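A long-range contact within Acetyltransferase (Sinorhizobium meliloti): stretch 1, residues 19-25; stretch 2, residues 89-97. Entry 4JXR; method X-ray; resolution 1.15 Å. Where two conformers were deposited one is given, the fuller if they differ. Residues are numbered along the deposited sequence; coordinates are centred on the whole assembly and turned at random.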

# COMPACT_ATOMS: atom_id res chain seq x y z
N GLU A 19 20.12 12.72 -5.16
CA GLU A 19 19.84 14.08 -5.68
C GLU A 19 18.55 14.23 -6.64
O GLU A 19 17.69 15.13 -6.57
CB GLU A 19 21.03 14.69 -6.40
CG GLU A 19 20.72 16.13 -6.88
CD GLU A 19 20.07 17.02 -5.79
OE1 GLU A 19 18.98 17.67 -6.03
OE2 GLU A 19 20.66 17.07 -4.69
N ILE A 20 18.42 13.16 -7.46
CA ILE A 20 17.26 13.06 -8.31
C ILE A 20 16.01 12.96 -7.46
O ILE A 20 15.01 13.65 -7.70
CB ILE A 20 17.38 11.91 -9.31
CG1 ILE A 20 18.49 12.18 -10.31
CG2 ILE A 20 16.09 11.64 -10.03
CD1 ILE A 20 18.95 10.97 -11.09
N TYR A 21 16.04 12.06 -6.49
CA TYR A 21 14.88 11.89 -5.64
C TYR A 21 14.60 13.16 -4.82
O TYR A 21 13.44 13.54 -4.66
CB TYR A 21 15.05 10.68 -4.72
CG TYR A 21 13.77 10.29 -3.99
CD1 TYR A 21 12.63 9.92 -4.69
CD2 TYR A 21 13.71 10.30 -2.61
CE1 TYR A 21 11.47 9.58 -4.03
CE2 TYR A 21 12.55 9.96 -1.94
CZ TYR A 21 11.43 9.59 -2.66
OH TYR A 21 10.26 9.25 -2.02
N ARG A 22 15.65 13.81 -4.32
CA ARG A 22 15.45 15.05 -3.57
C ARG A 22 14.64 16.07 -4.39
O ARG A 22 13.71 16.71 -3.87
CB ARG A 22 16.81 15.63 -3.19
CG ARG A 22 16.74 17.02 -2.55
CD ARG A 22 18.12 17.54 -2.10
NE ARG A 22 17.95 18.73 -1.25
CZ ARG A 22 17.87 18.71 0.08
NH1 ARG A 22 18.00 17.56 0.76
NH2 ARG A 22 17.67 19.84 0.72
N GLU A 23 15.01 16.24 -5.66
CA GLU A 23 14.34 17.23 -6.51
C GLU A 23 12.87 16.82 -6.62
O GLU A 23 11.97 17.69 -6.63
CB GLU A 23 15.05 17.31 -7.86
CG GLU A 23 14.56 18.43 -8.77
CD GLU A 23 13.21 18.23 -9.44
OE1 GLU A 23 12.74 17.08 -9.78
OE2 GLU A 23 12.65 19.34 -9.76
N SER A 24 12.59 15.53 -6.79
CA SER A 24 11.21 15.05 -6.88
C SER A 24 10.45 15.28 -5.59
O SER A 24 9.27 15.72 -5.60
CB SER A 24 11.20 13.57 -7.23
OG SER A 24 9.87 13.07 -7.41
N VAL A 25 11.08 15.01 -4.46
CA VAL A 25 10.43 15.22 -3.19
C VAL A 25 10.05 16.69 -3.02
O VAL A 25 8.95 17.00 -2.57
CB VAL A 25 11.33 14.75 -2.02
CG1 VAL A 25 10.80 15.25 -0.68
CG2 VAL A 25 11.44 13.23 -2.01
N ILE A 89 9.72 5.18 -10.84
CA ILE A 89 10.55 5.79 -11.87
C ILE A 89 10.76 7.24 -11.54
O ILE A 89 9.80 7.96 -11.32
CB ILE A 89 9.88 5.69 -13.24
CG1 ILE A 89 9.50 4.28 -13.61
CG2 ILE A 89 10.79 6.31 -14.32
CD1 ILE A 89 8.63 4.26 -14.82
N TYR A 90 12.02 7.70 -11.56
CA TYR A 90 12.36 9.10 -11.29
C TYR A 90 13.37 9.58 -12.31
O TYR A 90 14.45 9.05 -12.42
CB TYR A 90 12.91 9.27 -9.88
CG TYR A 90 11.85 8.97 -8.84
CD1 TYR A 90 10.99 9.94 -8.43
CD2 TYR A 90 11.73 7.72 -8.27
CE1 TYR A 90 9.97 9.66 -7.54
CE2 TYR A 90 10.68 7.44 -7.37
CZ TYR A 90 9.82 8.42 -7.05
OH TYR A 90 8.80 8.15 -6.16
N LEU A 91 13.00 10.62 -13.04
CA LEU A 91 13.86 11.26 -14.02
C LEU A 91 14.27 12.63 -13.55
O LEU A 91 13.42 13.41 -13.11
CB LEU A 91 13.08 11.45 -15.32
CG LEU A 91 12.64 10.20 -16.00
CD1 LEU A 91 11.82 10.51 -17.25
CD2 LEU A 91 13.79 9.30 -16.34
N SER A 92 15.52 12.98 -13.71
CA SER A 92 15.96 14.37 -13.54
C SER A 92 15.27 15.21 -14.59
O SER A 92 14.89 14.74 -15.68
CB SER A 92 17.45 14.47 -13.68
OG SER A 92 17.88 14.19 -14.96
N PRO A 93 15.11 16.53 -14.31
CA PRO A 93 14.44 17.39 -15.30
C PRO A 93 15.05 17.27 -16.68
O PRO A 93 14.28 17.24 -17.67
CB PRO A 93 14.63 18.77 -14.70
CG PRO A 93 14.54 18.51 -13.22
CD PRO A 93 15.34 17.24 -13.05
N GLU A 94 16.37 17.16 -16.78
CA GLU A 94 17.04 17.14 -18.07
C GLU A 94 16.84 15.85 -18.84
O GLU A 94 17.09 15.82 -20.05
CB GLU A 94 18.55 17.37 -17.89
CG GLU A 94 19.28 16.18 -17.27
CD GLU A 94 20.75 16.09 -17.65
OE1 GLU A 94 21.60 16.57 -16.86
OE2 GLU A 94 21.05 15.54 -18.73
N ALA A 95 16.36 14.81 -18.15
CA ALA A 95 16.11 13.52 -18.76
C ALA A 95 14.70 13.39 -19.30
O ALA A 95 14.37 12.34 -19.82
CB ALA A 95 16.35 12.39 -17.75
N ARG A 96 13.83 14.37 -19.09
CA ARG A 96 12.42 14.24 -19.48
C ARG A 96 12.27 14.55 -20.96
O ARG A 96 13.05 15.35 -21.52
CB ARG A 96 11.58 15.12 -18.57
CG ARG A 96 11.62 14.70 -17.10
CD ARG A 96 10.96 15.58 -16.06
NE ARG A 96 11.46 15.25 -14.70
CZ ARG A 96 11.37 16.05 -13.63
NH1 ARG A 96 10.77 17.24 -13.73
NH2 ARG A 96 11.87 15.71 -12.48
N GLY A 97 11.29 13.95 -21.61
CA GLY A 97 11.02 14.23 -23.02
C GLY A 97 11.94 13.60 -24.05
O GLY A 97 12.07 14.07 -25.18
O HOH W 1 10.85 19.51 -11.78

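The guanidinium group of Arg96 ties three things together at once: the last residue of the strand that precedes it, a glutamate on the helix, and a water that bridges the two charged groups. NE and NH2 of Arg96 both donate to the carbonyl oxygen of Leu91, at 3.1 Å from NE to Leu91 O and 2.8 Å from NH2 to Leu91 O, so the side chain folds back on its own stretch. Arg96 NH2 also donates a hydrogen bond of 3.2 Å to Glu23 OE1, part of a salt bridge across the contact. Glu23 OE1 lies at the edge of the guanidinium, near its plane, where the N-H groups point. Water 1 completes the arrangement, donating to Glu23 OE2 at 2.7 Å and accepting from Arg96 NH1 at 3.0 Å. Arginine suits this place because its flat head carries several donors directed outward in one plane, enough to serve a carbonyl, a carboxylate and a water together.

The backbones behind this network cross almost at right angles. The helix containing residues 19-25 and the strand of residues 89-91 run at 93° to each other, and their axes come within 8.2 Å. No backbone hydrogen bond joins them; side chains fill the space between. The closest backbone register is Ile20 with Ser92, their CA atoms 5.5 Å apart. After the strand, residues 93-95 form a 3-10 segment, and the turn is held by Ala95 N to Ser92 O at 2.9 Å and Arg96 N to Pro93 O at 3.2 Å. The chain thus returns far enough for the long side chain of Arg96 to reach Leu91 and the helix.

Ile20, Glu23 and Ser24 direct their CA-to-CB bonds toward the second stretch, as helix periodicity allows for positions three and four residues apart. Ile20 lies over the end of the strand. Its CG2 is 4.0 Å from Tyr90 CB and 4.0 Å from Ser92 N, so a branched aliphatic side chain covers both a tyrosine's base and the backbone beyond it.

Tyr90 has the largest area covered in this contact, and its CA-to-CB bond points toward the helix. Its ring receives Tyr21 edge-to-face: the planes stand at 87°, the centroids are 5.1 Å apart, and Tyr21 CE1 approaches Tyr90 CZ at 3.6 Å. Such a pairing sets the slightly positive C-H edge of one ring against the electron-rich face of the other. The CA-to-CB bond of Tyr21 points sideways, but a t rotamer at chi1 helps bring its ring nearer, while its hydroxyl is hydrogen-bonded elsewhere in the structure. At the edge of the Tyr90 ring, Ser24 OG sits 3.4 Å from Tyr90 CE1, a close contact that the small serine side chain accommodates.

Pro93 packs beside the charged pair, its CG 4.0 Å from Glu23 CD. Its compact ring flanks the carboxylate while its phi of -52° fits the start of the 3-10 segment.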